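Local coordinates for protein putative glyoxalase (Bacillus halodurans C-125, PDB 3CT8) that is a putative glyoxalase of the vicinal oxygen chelate superfamily that binds zinc and probably acts as a metal-dependent lyase, at residues Val24-Asp29 against Leu66-Thr71; Phe37-Leu42 against Arg55-Lys60; Gly111-Tyr116 against Phe132-Asn137; Pro126-Val131 against Lys140-Ala145. All blocks are in the same frame, centred on the assembly; numbering follows the deposited sequence.

Overall arrangement
The chain holds two halves of the vicinal oxygen chelate fold, contacts 1 and 2 in the first and contacts 3 and 4 in the second. Contact 1 pairs two parallel strands, and contact 2 lays helix 31-44 on the same sheet; the two meet where Phe68 stacks on Trp38. Contacts 3 and 4 share strand 130-134, one on each side of it. Contacts 2 and 4 are buried, whereas contacts 1 and 3 are only partly so. Backbone bonds dominate contact 1; contact 2 rests on side chains alone, joining an ion pair to aromatic packing. Contact 3 is a short bridge, and contact 4 carries a zinc ligand.

Contact 1 of 4, residues Val24-Asp29 against Leu66-Thr71; sequences VEINVD and LVFVQT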
loop_
_atom_site.group_PDB
_atom_site.type_symbol
_atom_site.label_atom_id
_atom_site.label_comp_id
_atom_site.label_asym_id
_atom_site.label_seq_id
_atom_site.Cartn_x
_atom_site.Cartn_y
_atom_site.Cartn_z
ATOM N N VAL A 24 -5.835 1.628 0.759
ATOM C CA VAL A 24 -4.956 0.499 1.008
ATOM C C VAL A 24 -5.378 -0.179 2.301
ATOM O O VAL A 24 -5.456 0.448 3.350
ATOM C CB VAL A 24 -3.471 0.935 1.124
ATOM C CG1 VAL A 24 -2.591 -0.238 1.459
ATOM C CG2 VAL A 24 -2.957 1.660 -0.180
ATOM N N GLU A 25 -5.680 -1.465 2.211
ATOM C CA GLU A 25 -6.093 -2.233 3.383
ATOM C C GLU A 25 -5.042 -3.242 3.815
ATOM O O GLU A 25 -4.494 -4.020 3.021
ATOM C CB GLU A 25 -7.432 -2.922 3.146
ATOM C CG GLU A 25 -7.868 -3.708 4.312
ATOM C CD GLU A 25 -9.195 -4.333 4.080
ATOM O OE1 GLU A 25 -10.200 -3.605 4.124
ATOM O OE2 GLU A 25 -9.241 -5.560 3.854
ATOM N N ILE A 26 -4.775 -3.171 5.110
ATOM C CA ILE A 26 -3.801 -3.993 5.796
ATOM C C ILE A 26 -4.353 -4.669 7.059
ATOM O O ILE A 26 -5.045 -4.079 7.883
ATOM C CB ILE A 26 -2.566 -3.109 6.230
ATOM C CG1 ILE A 26 -1.912 -2.487 4.981
ATOM C CG2 ILE A 26 -1.535 -3.938 7.089
ATOM C CD1 ILE A 26 -0.973 -1.401 5.238
ATOM N N ASN A 27 -4.067 -5.958 7.123
ATOM C CA ASN A 27 -4.385 -6.828 8.257
ATOM C C ASN A 27 -3.282 -6.674 9.258
ATOM O O ASN A 27 -2.114 -6.683 8.918
ATOM C CB ASN A 27 -4.395 -8.267 7.826
ATOM C CG ASN A 27 -5.507 -8.559 6.894
ATOM O OD1 ASN A 27 -6.621 -8.068 7.107
ATOM N ND2 ASN A 27 -5.237 -9.354 5.850
ATOM N N VAL A 28 -3.673 -6.538 10.508
ATOM C CA VAL A 28 -2.732 -6.351 11.614
ATOM C C VAL A 28 -2.930 -7.429 12.662
ATOM O O VAL A 28 -4.048 -7.943 12.853
ATOM C CB VAL A 28 -2.880 -4.937 12.276
ATOM C CG1 VAL A 28 -2.466 -3.814 11.306
ATOM C CG2 VAL A 28 -4.313 -4.700 12.826
ATOM N N ASP A 29 -1.822 -7.732 13.340
ATOM C CA ASP A 29 -1.775 -8.779 14.343
ATOM C C ASP A 29 -2.532 -8.439 15.600
ATOM O O ASP A 29 -3.346 -9.229 16.087
ATOM C CB ASP A 29 -0.331 -9.066 14.722
ATOM C CG ASP A 29 -0.203 -10.263 15.624
ATOM O OD1 ASP A 29 -0.913 -11.258 15.362
ATOM O OD2 ASP A 29 0.627 -10.226 16.564
ATOM N N LEU A 66 -6.416 4.850 4.436
ATOM C CA LEU A 66 -5.609 3.759 4.960
ATOM C C LEU A 66 -6.532 3.018 5.951
ATOM O O LEU A 66 -7.084 3.629 6.880
ATOM C CB LEU A 66 -4.342 4.288 5.646
ATOM C CG LEU A 66 -3.268 4.948 4.763
ATOM C CD1 LEU A 66 -1.981 5.321 5.599
ATOM C CD2 LEU A 66 -2.893 4.026 3.581
ATOM N N VAL A 67 -6.715 1.719 5.711
ATOM C CA VAL A 67 -7.596 0.885 6.504
ATOM C C VAL A 67 -6.852 -0.269 7.159
ATOM O O VAL A 67 -6.138 -1.026 6.505
ATOM C CB VAL A 67 -8.700 0.260 5.628
ATOM C CG1 VAL A 67 -9.801 -0.441 6.524
ATOM C CG2 VAL A 67 -9.300 1.302 4.723
ATOM N N PHE A 68 -7.015 -0.368 8.469
ATOM C CA PHE A 68 -6.348 -1.415 9.245
ATOM C C PHE A 68 -7.384 -2.290 9.895
ATOM O O PHE A 68 -8.246 -1.789 10.628
ATOM C CB PHE A 68 -5.401 -0.833 10.289
ATOM C CG PHE A 68 -4.318 0.003 9.702
ATOM C CD1 PHE A 68 -4.527 1.360 9.447
ATOM C CD2 PHE A 68 -3.095 -0.561 9.376
ATOM C CE1 PHE A 68 -3.534 2.136 8.915
ATOM C CE2 PHE A 68 -2.082 0.226 8.840
ATOM C CZ PHE A 68 -2.313 1.589 8.612
ATOM N N VAL A 69 -7.242 -3.600 9.639
ATOM C CA VAL A 69 -8.170 -4.625 10.140
ATOM C C VAL A 69 -7.465 -5.725 10.945
ATOM O O VAL A 69 -6.300 -6.087 10.703
ATOM C CB VAL A 69 -8.934 -5.250 8.979
ATOM C CG1 VAL A 69 -10.113 -6.118 9.513
ATOM C CG2 VAL A 69 -9.466 -4.164 8.081
ATOM N N GLN A 70 -8.179 -6.206 11.953
ATOM C CA GLN A 70 -7.678 -7.274 12.822
ATOM C C GLN A 70 -7.580 -8.586 12.063
ATOM O O GLN A 70 -8.533 -9.070 11.487
ATOM C CB GLN A 70 -8.586 -7.446 14.054
ATOM C CG GLN A 70 -8.260 -8.639 14.919
ATOM C CD GLN A 70 -6.906 -8.546 15.555
ATOM O OE1 GLN A 70 -6.589 -7.575 16.243
ATOM N NE2 GLN A 70 -6.108 -9.577 15.367
ATOM N N THR A 71 -6.380 -9.139 12.049
ATOM C CA THR A 71 -6.137 -10.441 11.409
ATOM C C THR A 71 -6.952 -11.489 12.166
ATOM O O THR A 71 -6.942 -11.509 13.395
ATOM C CB THR A 71 -4.650 -10.846 11.499
ATOM O OG1 THR A 71 -3.864 -9.848 10.862
ATOM C CG2 THR A 71 -4.400 -12.204 10.863
#
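The Phe68 ring meets Val28 at its edge, CG1 lying near the ring plane 3.8 Å from CD2, while Ile26 comes alongside with CB close to the same CD2. Trp38 of helix 31-44 stacks on the ring. These residues line the helix-covered side of a parallel strand pair, the first and last strands of the beta-alpha-beta-beta-beta module repeated in vicinal oxygen chelate proteins. The second flat group, the Gln70 amide, uses its plane for two bonds: NE2 gives one N-H to Asp29 O at 2.9 Å, arriving above that carbonyl plane, and the other to Thr71 O on a lone pair. A bend at chi2 (64°) turns the amide back to these carbonyls, and OE1 takes the backbone N of Leu31.

Between the strands the ladder is regular, with Ile26 N to Val67 O and Val69 N to Ile26 O both at 2.9 Å. On the opposite side of the sheet Glu25 runs extended over Val67 and Val69, its CD 4.0 Å from Val69 CG2. Along its outer edge, strand 21-28 pairs antiparallel with a strand of the second subunit, whose Arg84 O accepts from Asn27 ND2. At the far end Thr71 grips Val28 O twice, with N at 2.7 Å and with OG1, also hydrogen-bonded to Thr85 OG1 of the second subunit, at 2.8 Å from above the carbonyl plane.

Contact 2 of 4, residues Phe37-Leu42 against Arg55-Lys60; sequences FWDWLL and RGKSYK
Leu42 lays CD1 over one face of the Tyr59 ring, 3.7 Å from its centroid and 23° off the ring normal, a CH-pi contact displaced toward Tyr59 CG and Tyr59 CD1. The leucine and the tyrosine cross at about a right angle, and CD1 is the atom of Leu42 that touches the ring. With CG anti to its carbonyl carbon (chi1 -53°), Tyr59 reaches from the strand toward the helix, and its hydroxyl end comes beside Trp38, whose CB is 3.8 Å from Tyr59 OH.

The edge of the same ring meets Asp39. Its OD1 lies near the ring plane, with the carboxylate turned steeply against the ring; the contact between Tyr59 OH and Asp39 OD1 is modelled as a hydrogen bond, but its length of 2.3 Å is doubtful. Lys57, fully extended, crosses the carboxylate and forms a salt bridge, NZ to OD1 at 2.8 Å, from the syn side and 31° out of the carboxylate plane. The ammonium group has a second salt-bridge partner in Asp49 OD2 on the neighbouring strand 48-53. One residue earlier on the helix than Asp39, the Trp38 indole donates from NE1 to Asp135 OD2 in the second half. Such packing of the helix on the face of its sheet turned away from the metal-binding side is typical of the beta-alpha-beta-beta-beta module of the glyoxalase fold.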
loop_
_atom_site.group_PDB
_atom_site.type_symbol
_atom_site.label_atom_id
_atom_site.label_comp_id
_atom_site.label_asym_id
_atom_site.label_seq_id
_atom_site.Cartn_x
_atom_site.Cartn_y
_atom_site.Cartn_z
ATOM N N PHE A 37 0.008 3.073 17.248
ATOM C CA PHE A 37 1.110 3.549 16.419
ATOM C C PHE A 37 0.623 4.449 15.286
ATOM O O PHE A 37 1.093 5.587 15.129
ATOM C CB PHE A 37 1.944 2.367 15.879
ATOM C CG PHE A 37 2.996 2.774 14.880
ATOM C CD1 PHE A 37 4.253 3.160 15.298
ATOM C CD2 PHE A 37 2.710 2.765 13.508
ATOM C CE1 PHE A 37 5.210 3.533 14.383
ATOM C CE2 PHE A 37 3.661 3.148 12.576
ATOM C CZ PHE A 37 4.921 3.540 13.019
ATOM N N TRP A 38 -0.372 3.943 14.558
ATOM C CA TRP A 38 -0.932 4.649 13.400
ATOM C C TRP A 38 -1.682 5.896 13.776
ATOM O O TRP A 38 -1.652 6.865 13.068
ATOM C CB TRP A 38 -1.754 3.701 12.526
ATOM C CG TRP A 38 -0.857 2.681 11.902
ATOM C CD1 TRP A 38 -0.670 1.377 12.295
ATOM C CD2 TRP A 38 0.082 2.926 10.849
ATOM N NE1 TRP A 38 0.269 0.774 11.480
ATOM C CE2 TRP A 38 0.741 1.704 10.582
ATOM C CE3 TRP A 38 0.367 4.039 10.049
ATOM C CZ2 TRP A 38 1.718 1.583 9.565
ATOM C CZ3 TRP A 38 1.331 3.921 9.038
ATOM C CH2 TRP A 38 2.018 2.714 8.819
ATOM N N ASP A 39 -2.357 5.882 14.902
ATOM C CA ASP A 39 -3.063 7.089 15.306
ATOM C C ASP A 39 -2.028 8.200 15.448
ATOM O O ASP A 39 -2.252 9.369 15.058
ATOM C CB ASP A 39 -3.777 6.943 16.651
ATOM C CG ASP A 39 -5.140 6.259 16.564
ATOM O OD1 ASP A 39 -5.632 5.891 15.468
ATOM O OD2 ASP A 39 -5.743 6.135 17.659
ATOM N N TRP A 40 -0.887 7.803 16.028
ATOM C CA TRP A 40 0.197 8.737 16.309
ATOM C C TRP A 40 0.849 9.245 15.045
ATOM O O TRP A 40 0.919 10.457 14.777
ATOM C CB TRP A 40 1.255 8.178 17.303
ATOM C CG TRP A 40 2.450 9.067 17.266
ATOM C CD1 TRP A 40 2.559 10.303 17.806
ATOM C CD2 TRP A 40 3.669 8.840 16.531
ATOM N NE1 TRP A 40 3.778 10.865 17.476
ATOM C CE2 TRP A 40 4.477 9.980 16.698
ATOM C CE3 TRP A 40 4.151 7.784 15.751
ATOM C CZ2 TRP A 40 5.731 10.087 16.127
ATOM C CZ3 TRP A 40 5.394 7.889 15.196
ATOM C CH2 TRP A 40 6.175 9.036 15.392
ATOM N N LEU A 41 1.269 8.308 14.215
ATOM C CA LEU A 41 1.962 8.691 12.981
ATOM C C LEU A 41 1.083 9.456 12.005
ATOM O O LEU A 41 1.457 10.509 11.495
ATOM C CB LEU A 41 2.574 7.486 12.284
ATOM C CG LEU A 41 3.457 7.917 11.105
ATOM C CD1 LEU A 41 4.642 8.835 11.550
ATOM C CD2 LEU A 41 3.957 6.671 10.339
ATOM N N LEU A 42 -0.076 8.888 11.733
ATOM C CA LEU A 42 -1.024 9.462 10.781
ATOM C C LEU A 42 -1.514 10.757 11.372
ATOM O O LEU A 42 -1.837 11.696 10.677
ATOM C CB LEU A 42 -2.170 8.496 10.456
ATOM C CG LEU A 42 -1.708 7.166 9.810
ATOM C CD1 LEU A 42 -2.897 6.264 9.359
ATOM C CD2 LEU A 42 -0.747 7.458 8.594
ATOM N N ARG A 55 -13.286 -4.413 14.863
ATOM C CA ARG A 55 -12.222 -5.144 14.183
ATOM C C ARG A 55 -11.329 -4.278 13.300
ATOM O O ARG A 55 -10.527 -4.791 12.529
ATOM C CB ARG A 55 -12.858 -6.242 13.316
ATOM C CG ARG A 55 -13.323 -7.569 14.039
ATOM C CD ARG A 55 -12.132 -8.559 14.140
ATOM N NE ARG A 55 -12.492 -9.849 14.704
ATOM C CZ ARG A 55 -11.663 -10.882 14.824
ATOM N NH1 ARG A 55 -10.423 -10.795 14.389
ATOM N NH2 ARG A 55 -12.083 -12.022 15.364
ATOM N N GLY A 56 -11.469 -2.972 13.386
ATOM C CA GLY A 56 -10.624 -2.119 12.592
ATOM C C GLY A 56 -10.775 -0.636 12.707
ATOM O O GLY A 56 -11.472 -0.099 13.562
ATOM N N LYS A 57 -10.032 0.016 11.832
ATOM C CA LYS A 57 -10.027 1.478 11.760
ATOM C C LYS A 57 -9.452 1.987 10.463
ATOM O O LYS A 57 -8.492 1.438 9.919
ATOM C CB LYS A 57 -9.279 2.097 12.932
ATOM C CG LYS A 57 -9.442 3.605 13.009
ATOM C CD LYS A 57 -8.768 4.199 14.246
ATOM C CE LYS A 57 -9.081 5.684 14.363
ATOM N NZ LYS A 57 -8.364 6.221 15.537
ATOM N N SER A 58 -10.097 3.020 9.962
ATOM C CA SER A 58 -9.680 3.687 8.737
ATOM C C SER A 58 -9.398 5.168 9.036
ATOM O O SER A 58 -9.998 5.779 9.959
ATOM C CB SER A 58 -10.727 3.496 7.641
ATOM O OG SER A 58 -11.997 4.053 7.998
ATOM N N TYR A 59 -8.453 5.696 8.240
ATOM C CA TYR A 59 -7.965 7.081 8.307
ATOM C C TYR A 59 -7.974 7.761 6.946
ATOM O O TYR A 59 -7.729 7.148 5.929
ATOM C CB TYR A 59 -6.523 7.144 8.858
ATOM C CG TYR A 59 -6.254 6.433 10.189
ATOM C CD1 TYR A 59 -6.037 5.060 10.218
ATOM C CD2 TYR A 59 -6.135 7.143 11.388
ATOM C CE1 TYR A 59 -5.734 4.403 11.378
ATOM C CE2 TYR A 59 -5.829 6.504 12.560
ATOM C CZ TYR A 59 -5.617 5.121 12.552
ATOM O OH TYR A 59 -5.312 4.433 13.699
ATOM N N LYS A 60 -8.241 9.053 6.952
ATOM C CA LYS A 60 -8.334 9.836 5.699
ATOM C C LYS A 60 -7.375 10.987 5.581
ATOM O O LYS A 60 -7.063 11.672 6.545
ATOM C CB LYS A 60 -9.752 10.366 5.497
ATOM C CG LYS A 60 -9.975 11.008 4.108
ATOM C CD LYS A 60 -11.442 11.484 3.932
#

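Contact 3 of 4, residues Gly111-Tyr116 against Phe132-Asn137; sequences GDPILY and FCEDPN
Ile114 and Cys133 form a single backbone bridge, flanked by two hydrogen bonds: Leu115 N to Phe132 O at 2.8 Å and Glu134 N to Pro113 O at 2.9 Å, the latter bent to 135° at the hydrogen. In the second half of the glyoxalase fold, 111-116 follows helix 97-110 and runs along strand 130-134 on the side away from strand 140-144. Side chains close in around the bridge. Tyr116 turns the edge of its ring, CD2 and CE2, toward the face of Phe132 in an offset edge-to-face pair, with centroids 5.5 Å apart and planes at 82°. Leu115 CB sits over one face of the tyrosine ring, offset toward its rim, and 4.0 Å from Phe132 CB; the two leucine methyls cross the extended chain of Glu134 near CG. Beyond them Pro113 CB lies 3.6 Å from Glu134 OE1, while Glu134 OE2 forms a salt bridge with Arg82.

The next shell fixes these groups. Tyr116 OH is hydrogen-bonded to Lys140 NZ. Phe132 packs on Glu142, a zinc ligand, so the aromatic pair stands beside the metal site. Gly111, with positive phi, ends helix 97-110 in a Schellman motif, after which the chain turns along the strand. Past Glu134 the strand leaves through an Asx turn, in which Asp135 OD1 accepts Asn137 N at 2.7 Å and Asn137 ND2 reaches Asp135 OD2 at 3.1 Å.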
loop_
_atom_site.group_PDB
_atom_site.type_symbol
_atom_site.label_atom_id
_atom_site.label_comp_id
_atom_site.label_asym_id
_atom_site.label_seq_id
_atom_site.Cartn_x
_atom_site.Cartn_y
_atom_site.Cartn_z
ATOM N N GLY A 111 9.826 4.729 21.729
ATOM C CA GLY A 111 10.479 3.422 21.549
ATOM C C GLY A 111 10.204 2.647 20.271
ATOM O O GLY A 111 10.593 1.500 20.146
ATOM N N ASP A 112 9.521 3.251 19.315
ATOM C CA ASP A 112 9.268 2.543 18.051
ATOM C C ASP A 112 10.631 2.236 17.398
ATOM O O ASP A 112 11.521 3.093 17.382
ATOM C CB ASP A 112 8.394 3.361 17.099
ATOM C CG ASP A 112 7.008 3.615 17.650
ATOM O OD1 ASP A 112 6.367 2.677 18.170
ATOM O OD2 ASP A 112 6.555 4.752 17.523
ATOM N N PRO A 113 10.798 1.023 16.837
ATOM C CA PRO A 113 12.097 0.686 16.221
ATOM C C PRO A 113 12.514 1.519 15.009
ATOM O O PRO A 113 11.766 1.617 14.028
ATOM C CB PRO A 113 11.920 -0.789 15.817
ATOM C CG PRO A 113 10.798 -1.300 16.689
ATOM C CD PRO A 113 9.869 -0.128 16.835
ATOM N N ILE A 114 13.711 2.101 15.128
ATOM C CA ILE A 114 14.362 2.900 14.077
ATOM C C ILE A 114 15.377 2.045 13.326
ATOM O O ILE A 114 16.297 1.476 13.935
ATOM C CB ILE A 114 15.084 4.148 14.602
ATOM C CG1 ILE A 114 14.070 5.250 14.911
ATOM C CG2 ILE A 114 16.005 4.677 13.536
ATOM C CD1 ILE A 114 14.702 6.546 15.397
ATOM N N LEU A 115 15.222 2.007 11.999
ATOM C CA LEU A 115 16.075 1.197 11.117
ATOM C C LEU A 115 17.231 1.923 10.483
ATOM O O LEU A 115 17.224 3.131 10.276
ATOM C CB LEU A 115 15.243 0.559 10.008
ATOM C CG LEU A 115 14.067 -0.330 10.428
ATOM C CD1 LEU A 115 13.288 -0.767 9.191
ATOM C CD2 LEU A 115 14.515 -1.544 11.219
ATOM N N TYR A 116 18.259 1.129 10.237
ATOM C CA TYR A 116 19.489 1.560 9.593
ATOM C C TYR A 116 20.076 2.775 10.284
ATOM O O TYR A 116 20.548 3.683 9.610
ATOM C CB TYR A 116 19.177 1.915 8.142
ATOM C CG TYR A 116 18.161 0.968 7.525
ATOM C CD1 TYR A 116 18.468 -0.353 7.269
ATOM C CD2 TYR A 116 16.891 1.415 7.163
ATOM C CE1 TYR A 116 17.515 -1.211 6.708
ATOM C CE2 TYR A 116 15.941 0.558 6.583
ATOM C CZ TYR A 116 16.254 -0.746 6.384
ATOM O OH TYR A 116 15.315 -1.559 5.801
ATOM N N PHE A 132 13.461 5.605 8.570
ATOM C CA PHE A 132 12.902 4.294 8.378
ATOM C C PHE A 132 12.652 3.703 9.762
ATOM O O PHE A 132 13.525 3.741 10.667
ATOM C CB PHE A 132 13.843 3.402 7.582
ATOM C CG PHE A 132 14.016 3.803 6.132
ATOM C CD1 PHE A 132 14.995 4.679 5.737
ATOM C CD2 PHE A 132 13.226 3.236 5.153
ATOM C CE1 PHE A 132 15.150 5.030 4.391
ATOM C CE2 PHE A 132 13.396 3.583 3.819
ATOM C CZ PHE A 132 14.373 4.472 3.454
ATOM N N CYS A 133 11.449 3.151 9.924
ATOM C CA CYS A 133 11.048 2.563 11.206
ATOM C C CYS A 133 10.123 1.369 11.019
ATOM O O CYS A 133 9.820 0.950 9.891
ATOM C CB CYS A 133 10.362 3.608 12.091
ATOM S SG CYS A 133 8.709 4.179 11.514
ATOM N N GLU A 134 9.663 0.829 12.131
ATOM C CA GLU A 134 8.777 -0.337 12.085
ATOM C C GLU A 134 7.509 -0.127 12.870
ATOM O O GLU A 134 7.538 0.392 13.984
ATOM C CB GLU A 134 9.445 -1.607 12.644
ATOM C CG GLU A 134 10.527 -2.263 11.804
ATOM C CD GLU A 134 11.112 -3.527 12.484
ATOM O OE1 GLU A 134 11.123 -3.578 13.718
ATOM O OE2 GLU A 134 11.585 -4.450 11.791
ATOM N N ASP A 135 6.400 -0.566 12.291
ATOM C CA ASP A 135 5.133 -0.461 12.989
ATOM C C ASP A 135 5.134 -1.700 13.919
ATOM O O ASP A 135 6.077 -2.505 13.875
ATOM C CB ASP A 135 3.915 -0.384 12.051
ATOM C CG ASP A 135 3.441 -1.730 11.564
ATOM O OD1 ASP A 135 4.182 -2.733 11.631
ATOM O OD2 ASP A 135 2.275 -1.770 11.115
ATOM N N PRO A 136 4.081 -1.872 14.734
ATOM C CA PRO A 136 4.132 -3.006 15.648
ATOM C C PRO A 136 4.088 -4.382 14.980
ATOM O O PRO A 136 4.338 -5.400 15.633
ATOM C CB PRO A 136 2.919 -2.778 16.555
ATOM C CG PRO A 136 2.628 -1.288 16.422
ATOM C CD PRO A 136 2.926 -0.992 15.002
ATOM N N ASN A 137 3.822 -4.392 13.682
ATOM C CA ASN A 137 3.718 -5.646 12.901
ATOM C C ASN A 137 5.022 -5.927 12.192
ATOM O O ASN A 137 5.180 -6.903 11.473
ATOM C CB ASN A 137 2.599 -5.509 11.848
ATOM C CG ASN A 137 1.237 -5.329 12.472
ATOM O OD1 ASN A 137 0.705 -6.260 13.044
ATOM N ND2 ASN A 137 0.642 -4.139 12.314
HETATM O O HOH W 1 16.884 5.825 8.495
#

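Contact 4 of 4, residues Pro126-Val131 against Lys140-Ala145; sequences PNHYAV and KVEIVA. With ZN (zinc ion), chain B.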
loop_
_atom_site.group_PDB
_atom_site.type_symbol
_atom_site.label_atom_id
_atom_site.label_comp_id
_atom_site.label_asym_id
_atom_site.label_seq_id
_atom_site.Cartn_x
_atom_site.Cartn_y
_atom_site.Cartn_z
ATOM N N PRO A 126 22.588 9.247 -0.446
ATOM C CA PRO A 126 23.079 10.577 -0.148
ATOM C C PRO A 126 22.130 11.693 -0.491
ATOM O O PRO A 126 22.208 12.792 0.071
ATOM C CB PRO A 126 24.320 10.680 -1.031
ATOM C CG PRO A 126 24.070 9.785 -2.128
ATOM C CD PRO A 126 23.408 8.621 -1.495
ATOM N N ASN A 127 21.240 11.429 -1.421
ATOM C CA ASN A 127 20.275 12.445 -1.807
ATOM C C ASN A 127 18.855 12.046 -1.442
ATOM O O ASN A 127 17.879 12.597 -1.976
ATOM C CB ASN A 127 20.408 12.842 -3.262
ATOM C CG ASN A 127 21.683 13.628 -3.524
ATOM O OD1 ASN A 127 22.788 13.201 -3.162
ATOM N ND2 ASN A 127 21.536 14.786 -4.177
ATOM N N HIS A 128 18.776 11.124 -0.477
ATOM C CA HIS A 128 17.480 10.617 0.031
ATOM C C HIS A 128 17.418 10.800 1.553
ATOM O O HIS A 128 17.923 9.998 2.309
ATOM C CB HIS A 128 17.312 9.155 -0.373
ATOM C CG HIS A 128 15.948 8.606 -0.116
ATOM N ND1 HIS A 128 14.947 8.654 -1.058
ATOM C CD2 HIS A 128 15.420 7.982 0.961
ATOM C CE1 HIS A 128 13.861 8.081 -0.570
ATOM N NE2 HIS A 128 14.118 7.678 0.657
ATOM N N TYR A 129 16.784 11.881 1.981
ATOM C CA TYR A 129 16.682 12.226 3.419
ATOM C C TYR A 129 15.373 11.685 4.012
ATOM O O TYR A 129 14.273 12.189 3.729
ATOM C CB TYR A 129 16.784 13.749 3.594
ATOM C CG TYR A 129 17.112 14.200 5.005
ATOM C CD1 TYR A 129 16.146 14.210 6.005
ATOM C CD2 TYR A 129 18.379 14.662 5.316
ATOM C CE1 TYR A 129 16.445 14.644 7.303
ATOM C CE2 TYR A 129 18.703 15.093 6.607
ATOM C CZ TYR A 129 17.730 15.074 7.591
ATOM O OH TYR A 129 18.048 15.501 8.857
ATOM N N ALA A 130 15.531 10.653 4.844
ATOM C CA ALA A 130 14.399 9.937 5.465
ATOM C C ALA A 130 14.659 9.096 6.703
ATOM O O ALA A 130 15.790 8.722 7.032
ATOM C CB ALA A 130 13.771 9.031 4.432
ATOM N N VAL A 131 13.564 8.841 7.408
ATOM C CA VAL A 131 13.598 7.961 8.581
ATOM C C VAL A 131 12.851 6.718 8.229
ATOM O O VAL A 131 11.779 6.757 7.619
ATOM C CB VAL A 131 13.003 8.551 9.892
ATOM C CG1 VAL A 131 11.552 9.079 9.743
ATOM C CG2 VAL A 131 13.102 7.511 11.030
ATOM N N LYS A 140 7.660 -2.165 7.581
ATOM C CA LYS A 140 8.612 -1.054 7.430
ATOM C C LYS A 140 7.869 0.205 6.967
ATOM O O LYS A 140 7.009 0.157 6.071
ATOM C CB LYS A 140 9.796 -1.426 6.497
ATOM C CG LYS A 140 10.857 -0.328 6.382
ATOM C CD LYS A 140 12.135 -0.783 5.708
ATOM C CE LYS A 140 12.011 -1.091 4.239
ATOM N NZ LYS A 140 13.336 -1.536 3.595
ATOM N N VAL A 141 8.180 1.307 7.650
ATOM C CA VAL A 141 7.573 2.594 7.427
ATOM C C VAL A 141 8.643 3.652 7.252
ATOM O O VAL A 141 9.584 3.742 8.036
ATOM C CB VAL A 141 6.669 3.009 8.612
ATOM C CG1 VAL A 141 5.945 4.301 8.276
ATOM C CG2 VAL A 141 5.642 1.957 8.905
ATOM N N GLU A 142 8.447 4.438 6.202
ATOM C CA GLU A 142 9.347 5.526 5.782
ATOM C C GLU A 142 8.655 6.876 5.605
ATOM O O GLU A 142 7.531 6.982 5.093
ATOM C CB GLU A 142 10.001 5.115 4.440
ATOM C CG GLU A 142 10.942 6.104 3.768
ATOM C CD GLU A 142 11.315 5.611 2.361
ATOM O OE1 GLU A 142 11.019 4.409 2.094
ATOM O OE2 GLU A 142 11.854 6.379 1.524
ATOM N N ILE A 143 9.348 7.904 6.076
ATOM C CA ILE A 143 8.895 9.321 5.932
ATOM C C ILE A 143 10.072 10.029 5.240
ATOM O O ILE A 143 11.180 10.089 5.765
ATOM C CB ILE A 143 8.403 10.005 7.235
ATOM C CG1 ILE A 143 7.288 9.186 7.874
ATOM C CG2 ILE A 143 7.886 11.372 6.943
ATOM C CD1 ILE A 143 7.829 8.008 8.665
ATOM N N VAL A 144 9.786 10.601 4.081
ATOM C CA VAL A 144 10.847 11.237 3.292
ATOM C C VAL A 144 10.672 12.730 3.027
ATOM O O VAL A 144 9.584 13.241 2.678
ATOM C CB VAL A 144 11.157 10.426 1.993
ATOM C CG1 VAL A 144 9.882 9.956 1.304
ATOM C CG2 VAL A 144 12.056 11.205 1.050
ATOM N N ALA A 145 11.796 13.407 3.221
ATOM C CA ALA A 145 11.874 14.845 3.040
ATOM C C ALA A 145 11.942 15.172 1.542
ATOM O O ALA A 145 12.464 14.402 0.722
ATOM C CB ALA A 145 13.134 15.436 3.765
HETATM ZN ZN ZN B . 11.135 3.419 0.218
HETATM O O HOH W 2 14.934 13.385 0.448
#
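Val131 and Ile143 make a hydrogen-bonded antiparallel pair, Val131 N to Ile143 O at 3.2 Å and Ile143 N to Val131 O at 3.1 Å, next to the non-hydrogen-bonded pair Ala130 and Val144, in the beta hairpin of strands 130-134 and 140-144. Farther along, Ala145 N reaches Tyr129 O at 2.8 Å, and a water joins Tyr129 N to Ala145 O. On the side facing helix 97-110, Val131 and Ile143 lie side by side, CG1 4.0 Å from CD1. Tyr129 CD1 touches the methyl of Ala145 while its OH bonds Asp101.

On the face of the hairpin away from helix 97-110 lies the zinc site, completed in part by His89 and by His23 of the second subunit. Extended from the strand, with CG anti to the backbone N (chi1 178°), Glu142 divides its oxygens: OE1 binds zinc at 2.1 Å, and OE2 accepts His128 NE2 at 2.8 Å, in the imidazole plane and on the anti side of the carboxylate, 30° out of the carboxylate plane.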